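Local coordinates for secreted effector protein SifA (Salmonella typhimurium, PDB 3CXB) that alters host cell physiology as a secreted effector, is required for endosomal tubulation and the formation of Salmonella-induced filaments, and interacts with host PLEKHM2, at residues A[29-34]-A[41-46]; A[35-40]-A[81-86]; A[208-213]-A[233-238]. All coordinates share one frame; numbering follows the deposited sequence.

Interaction 1 of 3, residues A[29-34]-A[41-46]; sequences VLWEKI and TGKAKA
Trp31 of segment 29-34 reaches across to Lys43 and Ala46 of segment 41-46, and its indole supplies all the contact made from the first side. The main part is hydrocarbon packing between the six-membered part of the indole and the root of the lysine. Trp31 CZ2 lies 3.6 Å from Lys43 CB, with CH2 equally near the same carbon, while Lys43 CA sits at the ring edge, in its plane. The indole gets there because CG of Trp31 stands anti to the backbone N (chi1 -175°), which carries the ring beyond its own helix. Lys43 CB points at the tryptophan, but its CG takes the position between backbone N and carbonyl carbon (chi1 70°); from there the extended chain runs at about a right angle to the indole and carries its charged end off from segment 29-34. A smaller apolar contact lies one helical turn further on, where the CB of Ala46 comes to the ring edge, 4.3 Å from Trp31 CZ3.

The polar approach is of another kind. Lys43 O comes within 3.3 Å of Trp31 CH2 at an oblique angle to the ring; this is a carbonyl beside an aromatic C-H and not a hydrogen bond.

Backbone bonds shape both partners. Leu30 O accepts from Ile34 N at 2.9 Å and also from Lys33 N, a tightening of the turn where helix 25-34 ends. In the second segment Ala46 N bonds to Gly42 O, an early turn of helix 42-54.

Around this contact, Lys23 adds a cation-pi partner to the indole, Leu50 of helix 42-54 touches both Leu30 and Trp31, and Ala46 also packs on Leu72 and Leu75 of helix 62-75, so that the tryptophan joins the first helix to the next one beside a third.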
loop_
_atom_site.group_PDB
_atom_site.type_symbol
_atom_site.label_atom_id
_atom_site.label_comp_id
_atom_site.label_asym_id
_atom_site.label_seq_id
_atom_site.Cartn_x
_atom_site.Cartn_y
_atom_site.Cartn_z
ATOM N N VAL A 29 -17.134 -24.537 -5.065
ATOM C CA VAL A 29 -16.208 -25.299 -5.875
ATOM C C VAL A 29 -14.788 -24.792 -5.612
ATOM O O VAL A 29 -13.838 -25.567 -5.603
ATOM C CB VAL A 29 -16.565 -25.188 -7.392
ATOM C CG1 VAL A 29 -16.694 -23.755 -7.783
ATOM C CG2 VAL A 29 -15.498 -25.844 -8.248
ATOM N N LEU A 30 -14.640 -23.496 -5.371
ATOM C CA LEU A 30 -13.309 -22.950 -5.132
ATOM C C LEU A 30 -12.839 -23.335 -3.753
ATOM O O LEU A 30 -11.682 -23.690 -3.556
ATOM C CB LEU A 30 -13.307 -21.426 -5.243
ATOM C CG LEU A 30 -11.992 -20.818 -4.747
ATOM C CD1 LEU A 30 -10.837 -21.370 -5.560
ATOM C CD2 LEU A 30 -12.028 -19.334 -4.868
ATOM N N TRP A 31 -13.757 -23.264 -2.798
ATOM C CA TRP A 31 -13.421 -23.580 -1.427
ATOM C C TRP A 31 -13.066 -25.041 -1.252
ATOM O O TRP A 31 -12.161 -25.377 -0.488
ATOM C CB TRP A 31 -14.569 -23.212 -0.497
ATOM C CG TRP A 31 -14.221 -23.422 0.938
ATOM C CD1 TRP A 31 -14.789 -24.319 1.794
ATOM C CD2 TRP A 31 -13.187 -22.761 1.672
ATOM N NE1 TRP A 31 -14.172 -24.263 3.016
ATOM C CE2 TRP A 31 -13.185 -23.312 2.970
ATOM C CE3 TRP A 31 -12.257 -21.759 1.358
ATOM C CZ2 TRP A 31 -12.289 -22.895 3.956
ATOM C CZ3 TRP A 31 -11.366 -21.348 2.335
ATOM C CH2 TRP A 31 -11.390 -21.916 3.620
ATOM N N GLU A 32 -13.775 -25.913 -1.963
ATOM C CA GLU A 32 -13.511 -27.335 -1.870
ATOM C C GLU A 32 -12.146 -27.663 -2.440
ATOM O O GLU A 32 -11.618 -28.742 -2.209
ATOM C CB GLU A 32 -14.572 -28.131 -2.622
ATOM C CG GLU A 32 -14.901 -29.454 -1.961
ATOM C CD GLU A 32 -15.262 -29.278 -0.498
ATOM O OE1 GLU A 32 -16.114 -28.406 -0.200
ATOM O OE2 GLU A 32 -14.699 -30.008 0.350
ATOM N N LYS A 33 -11.559 -26.736 -3.179
ATOM C CA LYS A 33 -10.253 -26.994 -3.756
ATOM C C LYS A 33 -9.125 -26.257 -3.045
ATOM O O LYS A 33 -7.964 -26.657 -3.139
ATOM C CB LYS A 33 -10.258 -26.615 -5.240
ATOM C CG LYS A 33 -11.220 -27.460 -6.076
ATOM C CD LYS A 33 -11.116 -27.179 -7.568
ATOM C CE LYS A 33 -12.037 -28.119 -8.343
ATOM N NZ LYS A 33 -11.938 -27.955 -9.822
ATOM N N ILE A 34 -9.470 -25.184 -2.337
ATOM C CA ILE A 34 -8.484 -24.357 -1.638
ATOM C C ILE A 34 -8.526 -24.644 -0.128
ATOM O O ILE A 34 -7.563 -24.406 0.601
ATOM C CB ILE A 34 -8.760 -22.828 -1.942
ATOM C CG1 ILE A 34 -7.479 -22.005 -1.810
ATOM C CG2 ILE A 34 -9.799 -22.270 -1.002
ATOM C CD1 ILE A 34 -6.427 -22.356 -2.843
ATOM N N THR A 41 -7.795 -22.714 12.619
ATOM C CA THR A 41 -8.489 -21.434 12.658
ATOM C C THR A 41 -8.272 -20.623 11.399
ATOM O O THR A 41 -9.000 -19.671 11.129
ATOM C CB THR A 41 -7.992 -20.608 13.836
ATOM O OG1 THR A 41 -8.223 -21.331 15.048
ATOM C CG2 THR A 41 -8.695 -19.268 13.888
ATOM N N GLY A 42 -7.263 -21.009 10.630
ATOM C CA GLY A 42 -6.946 -20.288 9.416
ATOM C C GLY A 42 -7.991 -20.299 8.318
ATOM O O GLY A 42 -8.112 -19.320 7.586
ATOM N N LYS A 43 -8.745 -21.385 8.188
ATOM C CA LYS A 43 -9.741 -21.459 7.127
ATOM C C LYS A 43 -10.971 -20.562 7.354
ATOM O O LYS A 43 -11.556 -20.047 6.392
ATOM C CB LYS A 43 -10.160 -22.915 6.899
ATOM C CG LYS A 43 -10.971 -23.520 8.011
ATOM C CD LYS A 43 -11.260 -24.986 7.727
ATOM C CE LYS A 43 -12.151 -25.610 8.814
ATOM N NZ LYS A 43 -12.570 -27.023 8.519
ATOM N N ALA A 44 -11.365 -20.365 8.609
ATOM C CA ALA A 44 -12.499 -19.488 8.902
ATOM C C ALA A 44 -12.122 -18.066 8.459
ATOM O O ALA A 44 -12.964 -17.320 7.936
ATOM C CB ALA A 44 -12.821 -19.511 10.380
ATOM N N LYS A 45 -10.858 -17.697 8.654
ATOM C CA LYS A 45 -10.391 -16.384 8.237
ATOM C C LYS A 45 -10.189 -16.293 6.711
ATOM O O LYS A 45 -10.501 -15.270 6.093
ATOM C CB LYS A 45 -9.088 -16.020 8.952
ATOM C CG LYS A 45 -9.238 -15.811 10.457
ATOM C CD LYS A 45 -7.882 -15.553 11.123
ATOM C CE LYS A 45 -8.005 -15.415 12.642
ATOM N NZ LYS A 45 -6.716 -15.051 13.307
ATOM N N ALA A 46 -9.668 -17.347 6.098
ATOM C CA ALA A 46 -9.465 -17.333 4.650
ATOM C C ALA A 46 -10.830 -17.344 3.955
ATOM O O ALA A 46 -10.975 -16.919 2.805
ATOM C CB ALA A 46 -8.639 -18.551 4.219
#

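Interaction 2 of 3, residues A[35-40]-A[81-86]; sequences KDFFFS and RDRFQV
Phe37 meets Arg83 and Phe84 with one side of its ring, and the contact is built around it. The first segment opens at Lys35, whose NZ forms a salt bridge back to Glu32 in the last turn of the preceding helix, and residues 35-37 make a short 3-10 turn. Phe37 closes that turn. With its CG beside the backbone N and anti to the carbonyl carbon (chi1 -77°), the ring extends toward segment 81-86. There CE2 lies 3.5 Å from Arg83 CG, and Arg83 CB adjoins the ring edge in plane, 3.8 Å from the same CE2.

The arginine thus offers Phe37 its aliphatic root and not its charge. Its chain bends at chi2 and chi3, and the guanidinium is turned 47° from the phenyl plane. The charged end folds back on Asp82, whose OD1 receives both Arg83 NE at 2.6 Å and Arg83 NH1 at 2.7 Å, the second from above the carboxylate plane. Arg83 NH2 bonds to Asp102 O, which helps fix the rotation of the group.

Phe84 CE1 approaches the Phe37 edge near its plane, a looser contact at 4.5 Å from Phe37 CD2. The backbone of Phe37 is hydrogen-bonded to Cys77. One residue on, the ring of Phe38 has Phe37 CB 3.8 Å above one face, toward the rim, and packs on Leu72, Leu75 and Ala76.

Segment 81-86 opens with a type I beta turn from Arg81 to Phe84, closed by Phe84 N to Arg81 O at 3.1 Å. The turn leads into strand 84-87, an edge strand of a five-stranded antiparallel meander, and the two phenylalanines bring the linker between the first helices against the start of that strand.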
loop_
_atom_site.group_PDB
_atom_site.type_symbol
_atom_site.label_atom_id
_atom_site.label_comp_id
_atom_site.label_asym_id
_atom_site.label_seq_id
_atom_site.Cartn_x
_atom_site.Cartn_y
_atom_site.Cartn_z
ATOM N N LYS A 35 -9.657 -25.193 0.299
ATOM C CA LYS A 35 -9.937 -25.561 1.679
ATOM C C LYS A 35 -8.774 -26.098 2.497
ATOM O O LYS A 35 -8.521 -25.625 3.604
ATOM C CB LYS A 35 -11.045 -26.602 1.672
ATOM C CG LYS A 35 -11.475 -27.100 3.020
ATOM C CD LYS A 35 -12.483 -28.229 2.860
ATOM C CE LYS A 35 -11.866 -29.403 2.124
ATOM N NZ LYS A 35 -12.768 -30.575 2.140
ATOM N N ASP A 36 -8.083 -27.096 1.962
ATOM C CA ASP A 36 -6.982 -27.724 2.680
ATOM C C ASP A 36 -5.700 -26.930 2.630
ATOM O O ASP A 36 -4.689 -27.347 3.180
ATOM C CB ASP A 36 -6.731 -29.136 2.146
ATOM C CG ASP A 36 -7.968 -30.019 2.227
ATOM O OD1 ASP A 36 -8.527 -30.189 3.336
ATOM O OD2 ASP A 36 -8.375 -30.546 1.169
ATOM N N PHE A 37 -5.736 -25.780 1.977
ATOM C CA PHE A 37 -4.551 -24.944 1.887
ATOM C C PHE A 37 -4.259 -24.226 3.203
ATOM O O PHE A 37 -3.204 -23.612 3.355
ATOM C CB PHE A 37 -4.727 -23.908 0.779
ATOM C CG PHE A 37 -4.541 -24.457 -0.602
ATOM C CD1 PHE A 37 -5.306 -25.529 -1.051
ATOM C CD2 PHE A 37 -3.603 -23.894 -1.463
ATOM C CE1 PHE A 37 -5.141 -26.040 -2.342
ATOM C CE2 PHE A 37 -3.429 -24.394 -2.756
ATOM C CZ PHE A 37 -4.202 -25.472 -3.196
ATOM N N PHE A 38 -5.189 -24.309 4.150
ATOM C CA PHE A 38 -5.027 -23.628 5.432
ATOM C C PHE A 38 -5.275 -24.517 6.640
ATOM O O PHE A 38 -6.125 -25.408 6.601
ATOM C CB PHE A 38 -5.973 -22.441 5.496
ATOM C CG PHE A 38 -6.068 -21.685 4.216
ATOM C CD1 PHE A 38 -7.028 -22.014 3.279
ATOM C CD2 PHE A 38 -5.221 -20.613 3.961
ATOM C CE1 PHE A 38 -7.149 -21.287 2.100
ATOM C CE2 PHE A 38 -5.331 -19.881 2.788
ATOM C CZ PHE A 38 -6.299 -20.214 1.858
ATOM N N PHE A 39 -4.542 -24.245 7.717
ATOM C CA PHE A 39 -4.650 -25.014 8.954
ATOM C C PHE A 39 -6.006 -24.872 9.651
ATOM O O PHE A 39 -7.031 -24.656 9.000
ATOM C CB PHE A 39 -3.531 -24.619 9.918
ATOM C CG PHE A 39 -3.535 -23.167 10.288
ATOM C CD1 PHE A 39 -3.303 -22.191 9.323
ATOM C CD2 PHE A 39 -3.755 -22.769 11.607
ATOM C CE1 PHE A 39 -3.285 -20.841 9.661
ATOM C CE2 PHE A 39 -3.740 -21.415 11.957
ATOM C CZ PHE A 39 -3.503 -20.450 10.981
ATOM N N SER A 40 -6.001 -24.993 10.977
ATOM C CA SER A 40 -7.216 -24.917 11.783
ATOM C C SER A 40 -8.010 -23.613 11.668
ATOM O O SER A 40 -8.808 -23.433 10.750
ATOM C CB SER A 40 -6.874 -25.177 13.255
ATOM O OG SER A 40 -8.032 -25.103 14.066
ATOM N N ARG A 81 2.218 -22.517 -0.145
ATOM C CA ARG A 81 2.505 -21.133 -0.495
ATOM C C ARG A 81 3.083 -20.921 -1.891
ATOM O O ARG A 81 2.951 -19.835 -2.462
ATOM C CB ARG A 81 3.401 -20.483 0.563
ATOM C CG ARG A 81 2.652 -20.211 1.853
ATOM C CD ARG A 81 3.482 -19.473 2.903
ATOM N NE ARG A 81 2.772 -19.410 4.185
ATOM C CZ ARG A 81 3.239 -18.834 5.290
ATOM N NH1 ARG A 81 4.434 -18.258 5.300
ATOM N NH2 ARG A 81 2.504 -18.832 6.393
ATOM N N ASP A 82 3.732 -21.932 -2.460
ATOM C CA ASP A 82 4.250 -21.734 -3.808
ATOM C C ASP A 82 3.073 -21.757 -4.773
ATOM O O ASP A 82 3.237 -21.553 -5.971
ATOM C CB ASP A 82 5.307 -22.788 -4.194
ATOM C CG ASP A 82 4.809 -24.208 -4.057
ATOM O OD1 ASP A 82 3.644 -24.462 -4.409
ATOM O OD2 ASP A 82 5.598 -25.074 -3.608
ATOM N N ARG A 83 1.880 -21.995 -4.239
ATOM C CA ARG A 83 0.678 -22.009 -5.061
ATOM C C ARG A 83 0.186 -20.588 -5.327
ATOM O O ARG A 83 -0.701 -20.392 -6.149
ATOM C CB ARG A 83 -0.459 -22.787 -4.387
ATOM C CG ARG A 83 -0.283 -24.292 -4.283
ATOM C CD ARG A 83 0.083 -24.910 -5.613
ATOM N NE ARG A 83 1.531 -24.910 -5.800
ATOM C CZ ARG A 83 2.141 -25.082 -6.967
ATOM N NH1 ARG A 83 3.468 -25.074 -7.027
ATOM N NH2 ARG A 83 1.428 -25.243 -8.075
ATOM N N PHE A 84 0.739 -19.607 -4.616
ATOM C CA PHE A 84 0.350 -18.207 -4.787
ATOM C C PHE A 84 1.432 -17.469 -5.569
ATOM O O PHE A 84 2.405 -16.975 -4.992
ATOM C CB PHE A 84 0.169 -17.529 -3.424
ATOM C CG PHE A 84 -0.947 -18.096 -2.605
ATOM C CD1 PHE A 84 -0.790 -19.292 -1.934
ATOM C CD2 PHE A 84 -2.173 -17.424 -2.512
ATOM C CE1 PHE A 84 -1.840 -19.817 -1.178
ATOM C CE2 PHE A 84 -3.231 -17.937 -1.759
ATOM C CZ PHE A 84 -3.067 -19.134 -1.090
ATOM N N GLN A 85 1.250 -17.354 -6.876
ATOM C CA GLN A 85 2.263 -16.707 -7.700
ATOM C C GLN A 85 1.840 -15.355 -8.273
ATOM O O GLN A 85 0.677 -15.154 -8.601
ATOM C CB GLN A 85 2.644 -17.667 -8.828
ATOM C CG GLN A 85 2.724 -19.128 -8.363
ATOM C CD GLN A 85 2.609 -20.132 -9.499
ATOM O OE1 GLN A 85 1.691 -20.061 -10.312
ATOM N NE2 GLN A 85 3.536 -21.077 -9.547
ATOM N N VAL A 86 2.797 -14.438 -8.385
ATOM C CA VAL A 86 2.556 -13.108 -8.932
ATOM C C VAL A 86 3.679 -12.763 -9.919
ATOM O O VAL A 86 4.850 -13.006 -9.636
ATOM C CB VAL A 86 2.462 -12.014 -7.795
ATOM C CG1 VAL A 86 3.077 -12.514 -6.517
ATOM C CG2 VAL A 86 3.152 -10.744 -8.217
#

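Interaction 3 of 3, residues A[208-213]-A[233-238]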
loop_
_atom_site.group_PDB
_atom_site.type_symbol
_atom_site.label_atom_id
_atom_site.label_comp_id
_atom_site.label_asym_id
_atom_site.label_seq_id
_atom_site.Cartn_x
_atom_site.Cartn_y
_atom_site.Cartn_z
ATOM N N ALA A 208 5.172 10.948 12.118
ATOM C CA ALA A 208 5.190 12.146 11.279
ATOM C C ALA A 208 3.838 12.316 10.566
ATOM O O ALA A 208 3.340 13.441 10.411
ATOM C CB ALA A 208 6.294 12.049 10.261
ATOM N N LYS A 209 3.258 11.194 10.133
ATOM C CA LYS A 209 1.970 11.197 9.456
ATOM C C LYS A 209 0.906 11.656 10.453
ATOM O O LYS A 209 0.016 12.453 10.132
ATOM C CB LYS A 209 1.638 9.790 8.962
ATOM C CG LYS A 209 1.030 9.727 7.580
ATOM C CD LYS A 209 1.943 10.357 6.562
ATOM C CE LYS A 209 1.560 9.937 5.149
ATOM N NZ LYS A 209 2.209 10.809 4.120
ATOM N N ILE A 210 1.015 11.163 11.677
ATOM C CA ILE A 210 0.061 11.530 12.709
ATOM C C ILE A 210 0.146 13.019 12.981
ATOM O O ILE A 210 -0.868 13.662 13.245
ATOM C CB ILE A 210 0.287 10.734 14.016
ATOM C CG1 ILE A 210 -0.011 9.248 13.768
ATOM C CG2 ILE A 210 -0.654 11.251 15.087
ATOM C CD1 ILE A 210 0.477 8.320 14.830
ATOM N N GLN A 211 1.350 13.574 12.908
ATOM C CA GLN A 211 1.514 15.009 13.135
ATOM C C GLN A 211 0.921 15.861 12.005
ATOM O O GLN A 211 0.287 16.882 12.262
ATOM C CB GLN A 211 2.991 15.361 13.327
ATOM C CG GLN A 211 3.399 15.430 14.788
ATOM C CD GLN A 211 2.556 16.429 15.582
ATOM O OE1 GLN A 211 2.472 17.608 15.230
ATOM N NE2 GLN A 211 1.927 15.958 16.653
ATOM N N SER A 212 1.136 15.447 10.754
ATOM C CA SER A 212 0.584 16.179 9.620
ATOM C C SER A 212 -0.930 16.230 9.806
ATOM O O SER A 212 -1.528 17.310 9.801
ATOM C CB SER A 212 0.935 15.477 8.317
ATOM O OG SER A 212 2.316 15.178 8.296
ATOM N N GLY A 213 -1.547 15.066 9.991
ATOM C CA GLY A 213 -2.982 15.041 10.192
ATOM C C GLY A 213 -3.448 16.044 11.241
ATOM O O GLY A 213 -4.459 16.723 11.065
ATOM N N ASN A 233 -2.633 15.848 22.960
ATOM C CA ASN A 233 -3.351 14.695 23.458
ATOM C C ASN A 233 -3.678 13.771 22.286
ATOM O O ASN A 233 -3.499 12.559 22.377
ATOM C CB ASN A 233 -4.622 15.139 24.188
ATOM C CG ASN A 233 -4.356 15.549 25.641
ATOM O OD1 ASN A 233 -3.393 16.267 25.939
ATOM N ND2 ASN A 233 -5.216 15.093 26.549
ATOM N N ALA A 234 -4.124 14.341 21.171
ATOM C CA ALA A 234 -4.454 13.531 20.004
ATOM C C ALA A 234 -3.206 12.801 19.521
ATOM O O ALA A 234 -3.231 11.586 19.292
ATOM C CB ALA A 234 -5.027 14.414 18.874
ATOM N N PHE A 235 -2.112 13.542 19.364
ATOM C CA PHE A 235 -0.866 12.934 18.918
ATOM C C PHE A 235 -0.409 11.758 19.792
ATOM O O PHE A 235 0.039 10.735 19.277
ATOM C CB PHE A 235 0.275 13.931 18.903
ATOM C CG PHE A 235 1.591 13.295 18.577
ATOM C CD1 PHE A 235 1.944 13.046 17.252
ATOM C CD2 PHE A 235 2.468 12.907 19.595
ATOM C CE1 PHE A 235 3.154 12.431 16.939
ATOM C CE2 PHE A 235 3.689 12.284 19.287
ATOM C CZ PHE A 235 4.029 12.047 17.960
ATOM N N LEU A 236 -0.484 11.916 21.109
ATOM C CA LEU A 236 -0.066 10.858 22.019
ATOM C C LEU A 236 -1.046 9.697 22.042
ATOM O O LEU A 236 -0.638 8.537 22.188
ATOM C CB LEU A 236 0.083 11.404 23.445
ATOM C CG LEU A 236 1.067 12.561 23.649
ATOM C CD1 LEU A 236 0.966 13.030 25.089
ATOM C CD2 LEU A 236 2.484 12.146 23.315
ATOM N N GLU A 237 -2.329 10.021 21.898
ATOM C CA GLU A 237 -3.397 9.035 21.918
ATOM C C GLU A 237 -3.331 8.138 20.685
ATOM O O GLU A 237 -3.344 6.911 20.801
ATOM C CB GLU A 237 -4.754 9.743 21.984
ATOM C CG GLU A 237 -5.892 8.876 22.485
ATOM C CD GLU A 237 -6.353 9.277 23.874
ATOM O OE1 GLU A 237 -7.101 8.493 24.500
ATOM O OE2 GLU A 237 -5.976 10.377 24.337
ATOM N N THR A 238 -3.235 8.732 19.501
ATOM C CA THR A 238 -3.176 7.906 18.307
ATOM C C THR A 238 -1.868 7.117 18.294
ATOM O O THR A 238 -1.840 5.959 17.874
ATOM C CB THR A 238 -3.285 8.731 17.009
ATOM O OG1 THR A 238 -1.989 9.209 16.653
ATOM C CG2 THR A 238 -4.223 9.919 17.192
#
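Ile210 and Gln211 pack against Phe235 and Thr238 in a helical hairpin, formed by the consecutive helices 197-220 and 228-241. The short segments run roughly antiparallel, 145° between their directions, with their axes 9.8 Å apart at closest approach; Ile210 and Phe235 form the nearest backbone pair, 6.4 Å between CA atoms.

Apolar packing supplies the centre. Ile210 CG2 lies 3.8 Å from Phe235 CD1, meeting the ring obliquely, and the two side chains cross at about a right angle. With chi1 at 174° the phenyl of Phe235 leaves on the side away from its amide nitrogen, toward helix 197-220, where it also touches Ala207. Thr238 runs past Ile210 in the opposite direction, but the very short approach of its OG1 to the isoleucine is doubtful. Ile210 and Thr238 are further covered by Ile310 and Gln317 of helix 307-324, respectively.

At the border of the contact a polar side chain lies by the aromatic one. Gln211 CG rests 3.7 Å from Phe235 CE1, and the bend at chi2 turns the amide back toward the ring, its NE2 coming obliquely to Phe235 CD1 and CG. Amide and ring planes are 58° apart, so the two groups do not stack.

Charge enters on the other side of helix 197-220, where Lys209 NZ makes a salt bridge to Asp296 of helix 283-303. Within segment 208-213 a side chain adds to the helical bonding: Ala208 O accepts Ser212 N at 3.0 Å and Ser212 OG at 2.9 Å, the two donors arriving from opposite faces of the carbonyl plane.

In the fold
From the N terminus, interaction 1 closes the short connection between helix 25-34 and helix 42-54. Segment 35-40, which lies in that connection, belongs to interaction 2, whose partner comes some forty residues later at the start of strand 84-87; the two contacts therefore cross along the chain. They also touch in space, since Phe38 packs against Ala46, with CZ 3.7 Å from CB. Interaction 1 ties the first two helices to each other, and interaction 2 sets their linker against the edge strand 84-87. Interaction 3 follows in series, closing the hairpin of helices 197-220 and 228-241. Its centre is about 38 Å from that of interaction 2, on the opposite side of the chain's centre.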